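Local coordinates for yersinopine synthase (Yersinia pestis, PDB 6C4L), which catalyses the NADPH-dependent reductive condensation of pyruvate with an amino-acid-derived intermediate, the last step in making the metallophore yersinopine, at residues A[108-113]-A[133-138]; A[164-169]-A[212-217]; A[307-312]-A[421-426]. All coordinates share one frame; numbering follows the deposited sequence.

Contact 1 (A[108-113]-A[133-138])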
loop_
_atom_site.group_PDB
_atom_site.type_symbol
_atom_site.label_atom_id
_atom_site.label_comp_id
_atom_site.label_asym_id
_atom_site.label_seq_id
_atom_site.Cartn_x
_atom_site.Cartn_y
_atom_site.Cartn_z
ATOM N N LEU A 108 37.273 3.631 23.749
ATOM C CA LEU A 108 37.163 3.169 22.374
ATOM C C LEU A 108 35.694 3.174 21.992
ATOM O O LEU A 108 34.855 2.646 22.729
ATOM C CB LEU A 108 37.701 1.750 22.202
ATOM C CG LEU A 108 39.163 1.411 22.372
ATOM C CD1 LEU A 108 39.383 0.084 21.664
ATOM C CD2 LEU A 108 40.065 2.512 21.830
ATOM N N ILE A 109 35.371 3.777 20.858
ATOM C CA ILE A 109 34.007 3.742 20.345
ATOM C C ILE A 109 34.030 2.998 19.011
ATOM O O ILE A 109 34.691 3.428 18.058
ATOM C CB ILE A 109 33.399 5.140 20.199
ATOM C CG1 ILE A 109 33.300 5.842 21.575
ATOM C CG2 ILE A 109 32.011 4.998 19.639
ATOM C CD1 ILE A 109 33.030 7.326 21.531
ATOM N N LEU A 110 33.329 1.867 18.946
ATOM C CA LEU A 110 33.241 1.078 17.703
ATOM C C LEU A 110 32.097 1.646 16.877
ATOM O O LEU A 110 30.922 1.397 17.157
ATOM C CB LEU A 110 33.072 -0.400 18.015
ATOM C CG LEU A 110 34.457 -1.053 18.225
ATOM C CD1 LEU A 110 35.017 -0.659 19.564
ATOM C CD2 LEU A 110 34.448 -2.543 18.117
ATOM N N ALA A 111 32.458 2.480 15.909
ATOM C CA ALA A 111 31.545 2.977 14.902
ATOM C C ALA A 111 31.422 2.049 13.699
ATOM O O ALA A 111 30.582 2.301 12.837
ATOM C CB ALA A 111 31.998 4.357 14.432
ATOM N N VAL A 112 32.212 0.982 13.631
ATOM C CA VAL A 112 32.134 0.002 12.541
ATOM C C VAL A 112 30.857 -0.809 12.719
ATOM O O VAL A 112 30.326 -0.880 13.836
ATOM C CB VAL A 112 33.366 -0.915 12.530
ATOM C CG1 VAL A 112 34.642 -0.111 12.334
ATOM C CG2 VAL A 112 33.440 -1.736 13.816
ATOM N N PRO A 113 30.324 -1.449 11.677
ATOM C CA PRO A 113 29.125 -2.259 11.877
ATOM C C PRO A 113 29.432 -3.463 12.751
ATOM O O PRO A 113 30.572 -3.930 12.860
ATOM C CB PRO A 113 28.708 -2.672 10.455
ATOM C CG PRO A 113 29.931 -2.556 9.649
ATOM C CD PRO A 113 30.764 -1.455 10.276
ATOM N N LYS A 133 39.193 2.446 29.888
ATOM C CA LYS A 133 38.058 2.367 30.815
ATOM C C LYS A 133 36.740 1.945 30.175
ATOM O O LYS A 133 35.867 1.416 30.873
ATOM C CB LYS A 133 37.819 3.728 31.498
ATOM C CG LYS A 133 39.096 4.279 32.143
ATOM C CD LYS A 133 38.830 5.508 32.996
ATOM C CE LYS A 133 40.109 5.895 33.779
ATOM N NZ LYS A 133 39.932 7.174 34.529
ATOM N N SER A 134 36.541 2.187 28.891
ATOM C CA SER A 134 35.244 1.831 28.345
ATOM C C SER A 134 35.333 1.550 26.854
ATOM O O SER A 134 36.149 2.128 26.136
ATOM C CB SER A 134 34.242 2.943 28.647
ATOM O OG SER A 134 34.281 3.939 27.645
ATOM N N VAL A 135 34.479 0.643 26.401
ATOM C CA VAL A 135 34.326 0.346 24.987
ATOM C C VAL A 135 32.854 0.449 24.667
ATOM O O VAL A 135 32.044 -0.259 25.270
ATOM C CB VAL A 135 34.866 -1.046 24.633
ATOM C CG1 VAL A 135 34.555 -1.380 23.188
ATOM C CG2 VAL A 135 36.378 -1.119 24.890
ATOM N N ILE A 136 32.510 1.320 23.724
ATOM C CA ILE A 136 31.118 1.646 23.410
ATOM C C ILE A 136 30.778 1.062 22.041
ATOM O O ILE A 136 31.446 1.365 21.050
ATOM C CB ILE A 136 30.879 3.160 23.426
ATOM C CG1 ILE A 136 31.245 3.719 24.821
ATOM C CG2 ILE A 136 29.427 3.487 23.106
ATOM C CD1 ILE A 136 31.273 5.221 24.914
ATOM N N LEU A 137 29.718 0.258 21.991
ATOM C CA LEU A 137 29.242 -0.406 20.763
ATOM C C LEU A 137 28.103 0.439 20.204
ATOM O O LEU A 137 26.976 0.407 20.694
ATOM C CB LEU A 137 28.807 -1.830 21.074
ATOM C CG LEU A 137 29.917 -2.583 21.828
ATOM C CD1 LEU A 137 29.537 -4.015 22.177
ATOM C CD2 LEU A 137 31.189 -2.602 20.998
ATOM N N LEU A 138 28.434 1.226 19.191
ATOM C CA LEU A 138 27.595 2.334 18.788
ATOM C C LEU A 138 26.340 1.845 18.083
ATOM O O LEU A 138 25.242 2.352 18.335
ATOM C CB LEU A 138 28.405 3.275 17.892
ATOM C CG LEU A 138 27.676 4.547 17.458
ATOM C CD1 LEU A 138 27.468 5.444 18.672
ATOM C CD2 LEU A 138 28.447 5.278 16.360
#

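Contact 2 (A[164-169]-A[212-217])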
loop_
_atom_site.group_PDB
_atom_site.type_symbol
_atom_site.label_atom_id
_atom_site.label_comp_id
_atom_site.label_asym_id
_atom_site.label_seq_id
_atom_site.Cartn_x
_atom_site.Cartn_y
_atom_site.Cartn_z
ATOM N N SER A 164 26.553 -1.223 25.081
ATOM C CA SER A 164 25.840 -1.419 23.818
ATOM C C SER A 164 24.768 -0.359 23.630
ATOM O O SER A 164 23.964 -0.122 24.538
ATOM C CB SER A 164 25.159 -2.785 23.760
ATOM O OG SER A 164 26.066 -3.792 23.379
ATOM N N LEU A 165 24.739 0.263 22.453
ATOM C CA LEU A 165 23.616 1.109 22.061
ATOM C C LEU A 165 22.786 0.360 21.031
ATOM O O LEU A 165 23.339 -0.359 20.193
ATOM C CB LEU A 165 24.075 2.442 21.467
ATOM C CG LEU A 165 25.122 3.241 22.266
ATOM C CD1 LEU A 165 25.345 4.589 21.614
ATOM C CD2 LEU A 165 24.685 3.409 23.701
ATOM N N SER A 166 21.462 0.582 21.067
ATOM C CA SER A 166 20.545 -0.144 20.191
ATOM C C SER A 166 20.733 0.216 18.720
ATOM O O SER A 166 20.528 -0.626 17.842
ATOM C CB SER A 166 19.110 0.152 20.606
ATOM O OG SER A 166 18.925 1.559 20.788
ATOM N N SER A 167 21.091 1.455 18.424
ATOM C CA SER A 167 21.357 1.839 17.048
ATOM C C SER A 167 22.220 3.079 17.104
ATOM O O SER A 167 22.449 3.661 18.174
ATOM C CB SER A 167 20.061 2.098 16.259
ATOM O OG SER A 167 19.432 3.294 16.690
ATOM N N TYR A 168 22.715 3.475 15.942
ATOM C CA TYR A 168 23.284 4.803 15.836
ATOM C C TYR A 168 22.139 5.801 15.972
ATOM O O TYR A 168 20.980 5.477 15.687
ATOM C CB TYR A 168 24.022 4.968 14.516
ATOM C CG TYR A 168 24.490 6.372 14.251
ATOM C CD1 TYR A 168 25.299 7.046 15.166
ATOM C CD2 TYR A 168 24.133 7.024 13.078
ATOM C CE1 TYR A 168 25.723 8.343 14.925
ATOM C CE2 TYR A 168 24.559 8.316 12.819
ATOM C CZ TYR A 168 25.347 8.970 13.744
ATOM O OH TYR A 168 25.757 10.264 13.494
ATOM N N TYR A 169 22.451 6.999 16.465
ATOM C CA TYR A 169 21.414 7.902 16.954
ATOM C C TYR A 169 21.019 8.989 15.955
ATOM O O TYR A 169 20.290 9.925 16.335
ATOM C CB TYR A 169 21.856 8.544 18.268
ATOM C CG TYR A 169 23.115 9.361 18.173
ATOM C CD1 TYR A 169 23.099 10.654 17.676
ATOM C CD2 TYR A 169 24.330 8.828 18.582
ATOM C CE1 TYR A 169 24.259 11.397 17.594
ATOM C CE2 TYR A 169 25.485 9.552 18.501
ATOM C CZ TYR A 169 25.456 10.836 18.003
ATOM O OH TYR A 169 26.640 11.555 17.948
ATOM N N ARG A 212 14.662 7.983 20.685
ATOM C CA ARG A 212 15.279 7.394 21.855
ATOM C C ARG A 212 16.281 6.340 21.408
ATOM O O ARG A 212 16.245 5.866 20.276
ATOM C CB ARG A 212 14.229 6.779 22.787
ATOM C CG ARG A 212 13.294 5.781 22.162
ATOM C CD ARG A 212 12.221 5.368 23.180
ATOM N NE ARG A 212 11.489 6.533 23.703
ATOM C CZ ARG A 212 10.465 7.124 23.087
ATOM N NH1 ARG A 212 10.010 6.652 21.914
ATOM N NH2 ARG A 212 9.877 8.184 23.657
ATOM N N ILE A 213 17.189 6.007 22.327
ATOM C CA ILE A 213 18.207 4.980 22.163
ATOM C C ILE A 213 18.168 4.141 23.428
ATOM O O ILE A 213 18.090 4.695 24.534
ATOM C CB ILE A 213 19.610 5.597 21.976
ATOM C CG1 ILE A 213 19.665 6.474 20.725
ATOM C CG2 ILE A 213 20.700 4.520 21.946
ATOM C CD1 ILE A 213 19.528 5.708 19.421
ATOM N N TYR A 214 18.205 2.825 23.278
ATOM C CA TYR A 214 18.355 1.936 24.423
ATOM C C TYR A 214 19.833 1.610 24.628
ATOM O O TYR A 214 20.554 1.334 23.666
ATOM C CB TYR A 214 17.557 0.653 24.204
ATOM C CG TYR A 214 16.081 0.941 24.028
ATOM C CD1 TYR A 214 15.576 1.294 22.795
ATOM C CD2 TYR A 214 15.202 0.909 25.113
ATOM C CE1 TYR A 214 14.208 1.603 22.637
ATOM C CE2 TYR A 214 13.827 1.210 24.942
ATOM C CZ TYR A 214 13.360 1.539 23.705
ATOM O OH TYR A 214 12.026 1.845 23.532
ATOM N N LEU A 215 20.277 1.621 25.876
ATOM C CA LEU A 215 21.674 1.316 26.147
ATOM C C LEU A 215 21.793 0.557 27.453
ATOM O O LEU A 215 20.890 0.563 28.290
ATOM C CB LEU A 215 22.536 2.577 26.167
ATOM C CG LEU A 215 22.476 3.522 27.380
ATOM C CD1 LEU A 215 23.513 4.606 27.184
ATOM C CD2 LEU A 215 21.079 4.158 27.574
ATOM N N ALA A 216 22.934 -0.109 27.613
ATOM C CA ALA A 216 23.220 -0.843 28.836
ATOM C C ALA A 216 24.718 -1.085 28.914
ATOM O O ALA A 216 25.398 -1.115 27.891
ATOM C CB ALA A 216 22.472 -2.174 28.874
ATOM N N ASN A 217 25.226 -1.254 30.138
ATOM C CA ASN A 217 26.526 -1.868 30.318
ATOM C C ASN A 217 26.332 -3.277 30.856
ATOM O O ASN A 217 25.207 -3.744 31.076
ATOM C CB ASN A 217 27.438 -1.004 31.199
ATOM C CG ASN A 217 26.950 -0.835 32.633
ATOM O OD1 ASN A 217 26.382 -1.734 33.252
ATOM N ND2 ASN A 217 27.226 0.337 33.175
#

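Contact 3 (A[307-312]-A[421-426])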
loop_
_atom_site.group_PDB
_atom_site.type_symbol
_atom_site.label_atom_id
_atom_site.label_comp_id
_atom_site.label_asym_id
_atom_site.label_seq_id
_atom_site.Cartn_x
_atom_site.Cartn_y
_atom_site.Cartn_z
ATOM N N TYR A 307 13.209 -14.497 17.146
ATOM C CA TYR A 307 14.037 -13.795 18.123
ATOM C C TYR A 307 13.451 -13.910 19.522
ATOM O O TYR A 307 14.186 -14.042 20.497
ATOM C CB TYR A 307 14.197 -12.322 17.746
ATOM C CG TYR A 307 15.043 -12.039 16.532
ATOM C CD1 TYR A 307 16.137 -12.822 16.214
ATOM C CD2 TYR A 307 14.749 -10.975 15.698
ATOM C CE1 TYR A 307 16.909 -12.560 15.089
ATOM C CE2 TYR A 307 15.506 -10.708 14.568
ATOM C CZ TYR A 307 16.586 -11.497 14.266
ATOM O OH TYR A 307 17.342 -11.221 13.130
ATOM N N LYS A 308 12.129 -13.850 19.644
ATOM C CA LYS A 308 11.495 -14.075 20.935
ATOM C C LYS A 308 11.910 -15.415 21.523
ATOM O O LYS A 308 12.217 -15.509 22.721
ATOM C CB LYS A 308 9.981 -14.013 20.797
ATOM C CG LYS A 308 9.217 -14.629 21.966
ATOM C CD LYS A 308 7.690 -14.595 21.683
ATOM C CE LYS A 308 6.867 -14.853 22.936
ATOM N NZ LYS A 308 7.294 -16.086 23.665
ATOM N N ARG A 309 11.875 -16.473 20.705
ATOM C CA ARG A 309 12.320 -17.786 21.172
ATOM C C ARG A 309 13.737 -17.704 21.705
ATOM O O ARG A 309 14.030 -18.208 22.791
ATOM C CB ARG A 309 12.251 -18.833 20.052
ATOM C CG ARG A 309 10.900 -19.497 19.875
ATOM C CD ARG A 309 10.968 -20.711 18.937
ATOM N NE ARG A 309 10.687 -20.388 17.532
ATOM C CZ ARG A 309 9.513 -19.923 17.091
ATOM N NH1 ARG A 309 8.517 -19.719 17.939
ATOM N NH2 ARG A 309 9.321 -19.655 15.803
ATOM N N LEU A 310 14.631 -17.079 20.939
ATOM C CA LEU A 310 16.043 -17.070 21.300
ATOM C C LEU A 310 16.280 -16.164 22.493
ATOM O O LEU A 310 16.966 -16.547 23.445
ATOM C CB LEU A 310 16.880 -16.609 20.114
ATOM C CG LEU A 310 18.386 -16.419 20.342
ATOM C CD1 LEU A 310 19.039 -17.727 20.772
ATOM C CD2 LEU A 310 19.057 -15.877 19.089
ATOM N N LEU A 311 15.714 -14.953 22.450
ATOM C CA LEU A 311 15.857 -14.014 23.549
ATOM C C LEU A 311 15.337 -14.615 24.843
ATOM O O LEU A 311 15.993 -14.536 25.893
ATOM C CB LEU A 311 15.130 -12.722 23.212
ATOM C CG LEU A 311 15.912 -11.757 22.328
ATOM C CD1 LEU A 311 14.966 -10.604 21.895
ATOM C CD2 LEU A 311 17.070 -11.197 23.096
ATOM N N ASN A 312 14.159 -15.229 24.780
ATOM C CA ASN A 312 13.600 -15.879 25.953
ATOM C C ASN A 312 14.545 -16.943 26.486
ATOM O O ASN A 312 14.779 -17.027 27.693
ATOM C CB ASN A 312 12.256 -16.489 25.613
ATOM C CG ASN A 312 11.150 -15.460 25.552
ATOM O OD1 ASN A 312 11.356 -14.244 25.701
ATOM N ND2 ASN A 312 9.966 -15.949 25.345
ATOM N N ASP A 421 19.676 -25.215 21.395
ATOM C CA ASP A 421 18.516 -26.057 21.145
ATOM C C ASP A 421 17.242 -25.256 20.885
ATOM O O ASP A 421 16.146 -25.744 21.169
ATOM C CB ASP A 421 18.298 -27.034 22.303
ATOM C CG ASP A 421 19.458 -28.020 22.455
ATOM O OD1 ASP A 421 19.797 -28.679 21.445
ATOM O OD2 ASP A 421 20.040 -28.113 23.565
ATOM N N VAL A 422 17.327 -24.042 20.335
ATOM C CA VAL A 422 16.129 -23.342 19.881
ATOM C C VAL A 422 16.143 -23.271 18.358
ATOM O O VAL A 422 17.191 -23.091 17.722
ATOM C CB VAL A 422 15.930 -21.946 20.512
ATOM C CG1 VAL A 422 17.047 -21.587 21.484
ATOM C CG2 VAL A 422 15.700 -20.855 19.462
ATOM N N VAL A 423 14.973 -23.441 17.784
ATOM C CA VAL A 423 14.797 -23.489 16.341
ATOM C C VAL A 423 14.286 -22.135 15.887
ATOM O O VAL A 423 13.439 -21.530 16.554
ATOM C CB VAL A 423 13.827 -24.619 15.956
ATOM C CG1 VAL A 423 14.312 -25.947 16.539
ATOM C CG2 VAL A 423 12.428 -24.301 16.441
ATOM N N MET A 424 14.835 -21.633 14.788
ATOM C CA MET A 424 14.405 -20.371 14.194
ATOM C C MET A 424 14.087 -20.615 12.721
ATOM O O MET A 424 14.906 -20.318 11.840
ATOM C CB MET A 424 15.476 -19.303 14.386
ATOM C CG MET A 424 15.872 -19.117 15.844
ATOM S SD MET A 424 17.217 -17.956 15.962
ATOM C CE MET A 424 16.398 -16.404 15.692
ATOM N N PRO A 425 12.887 -21.137 12.413
ATOM C CA PRO A 425 12.617 -21.561 11.024
ATOM C C PRO A 425 12.624 -20.421 10.037
ATOM O O PRO A 425 12.944 -20.637 8.867
ATOM C CB PRO A 425 11.229 -22.220 11.102
ATOM C CG PRO A 425 10.969 -22.459 12.539
ATOM C CD PRO A 425 11.791 -21.488 13.329
ATOM N N THR A 426 12.251 -19.213 10.440
ATOM C CA THR A 426 12.213 -18.136 9.459
ATOM C C THR A 426 13.625 -17.677 9.150
ATOM O O THR A 426 14.015 -17.571 7.980
ATOM C CB THR A 426 11.361 -16.968 9.960
ATOM O OG1 THR A 426 10.039 -17.433 10.233
ATOM C CG2 THR A 426 11.317 -15.852 8.935
#

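Contact 1 (A[108-113]-A[133-138])
Leu108 and Leu110 pair with Ser134, Ile136 and Leu138 through a ladder of parallel-strand hydrogen bonds. Leu108 N donates to Ser134 O at 3.0 Å and Ile136 N returns a bond to Leu108 O at 2.9 Å. The pattern repeats two residues on, with Leu110 N bound to Ile136 O at 2.9 Å and the longer link from Leu138 N to Leu110 O at 3.2 Å. Leu108 O also receives the CA-H of Val135. Residues 108-110 and 134-137 run 16° from parallel.

Apolar contacts follow on both faces. On one, Ile109 and Ile136 lie side by side and point the same way, CG1 of Ile109 meeting CD1 of Ile136 at 4.0 Å. On the other, CD1 of Leu110 reaches CG1 of Val135 at 3.7 Å, and the face continues onto Tyr117 of helix 117-123. At the C-terminal side of the ladder, Leu138 holds CG anti to its backbone N (chi1 -176°), which brings CD2 to 4.1 Å from CB of Ala111.

Strand 107-110, helix 117-123 and strand 134-137 form a beta-alpha-beta unit of the Rossmann-type nucleotide-binding domain. The C-terminal ends of its strands approach the NADP(+) site, Leu138 lying near Ala33.

Contact 2 (A[164-169]-A[212-217])
Ser164 and Ala216 form an antiparallel hydrogen-bonded pair, Ser164 N to Ala216 O at 3.0 Å and Ala216 N to Ser164 O at 3.2 Å, and Leu165 and Leu215 form the non-hydrogen-bonded pair beside it. Beyond the strand end, Ser166 N still reaches Tyr214 O at 2.9 Å, though the N-H...O angle is only 137°.

The Ser166 hydroxyl extends this pairing. With chi1 at 47°, OG sits between its own backbone N and carbonyl carbon, from where it accepts a hydrogen bond from Tyr214 N at 2.9 Å. The same oxygen lies in the plane of the Tyr214 ring, at its edge. Leu165 and Leu215 run alongside each other, and the 3.4 Å between CD2 of Leu165 and CB of Leu215 is tighter than usual. Ile213 bridges strand and turn: its CG2 packs on CB of Leu165, while CD1 touches OG of Ser167 at 3.6 Å and CB of Tyr169 at 3.8 Å.

Leu165 and Leu215 both rest on Leu230 of helix 225-235, whereas Tyr168 and Tyr169 turn to helix 32-44, Tyr168 against the NADP(+)-binding Ala33. Strand 203-217 lies between strands 161-165 and 240-243, Ile213 bonding through its backbone to Asp240 and Leu242.

Contact 3 (A[307-312]-A[421-426])
Arg309 reaches from its helix to the backbone of Val423, NE donating to the carbonyl O at 3.1 Å with an N-H...O angle of 143°. The acceptor lies only 6° out of the guanidinium plane, at the edge of the group. A bend at chi3 (-92°) turns the guanidinium off the line of the aliphatic chain, and NH2 comes to 3.9 Å from CD of Pro425. Nearer the helix, CB of Arg309 meets CG2 of Val422 at 4.0 Å.

The apolar part is carried by Met424, whose chain bends at its last torsion. Its CE methyl approaches the Tyr307 ring obliquely, 3.6 Å from CD1, the two side chains crossing at about a right angle. SD lies 4.2 Å from CD2 of Leu310.

Further out, Asp306 forms a salt bridge with NH2 of Arg309 and accepts a hydrogen bond from Thr426 N in the first turn of helix 425-445. Tyr307 is fixed by its hydroxyl to Asn257 O and meets Tyr258 edge-to-face.

Asp306 probably offsets the arginine charge, so that a charged and polar outer side flanks a buried methionine-tyrosine-leucine cluster, holding the interhelical link 421-424 against helix 294-313.

In the fold
Along the chain the three contacts follow in series, each closing before the next opens. Contacts 1 and 2 belong to one mixed sheet, their centres about 11 Å apart: strands 134-137 and 161-165 are neighbours in it, joined by a probable hydrogen bond between Leu137 O and Leu165 N. The strand order runs 107-110, 134-137, 161-165, 203-217. Leu138 also packs on Tyr168, beside the NADP(+) site. Contact 3 stands apart among helices 294-313, 401-419 and 425-445, its centre about 27 Å from that of contact 1 and about 23 Å from that of contact 2. Contacts 1 and 2 thus lie in the NADP(+)-binding sheet, and contact 3 in the helical part, near the proposed active-site His260.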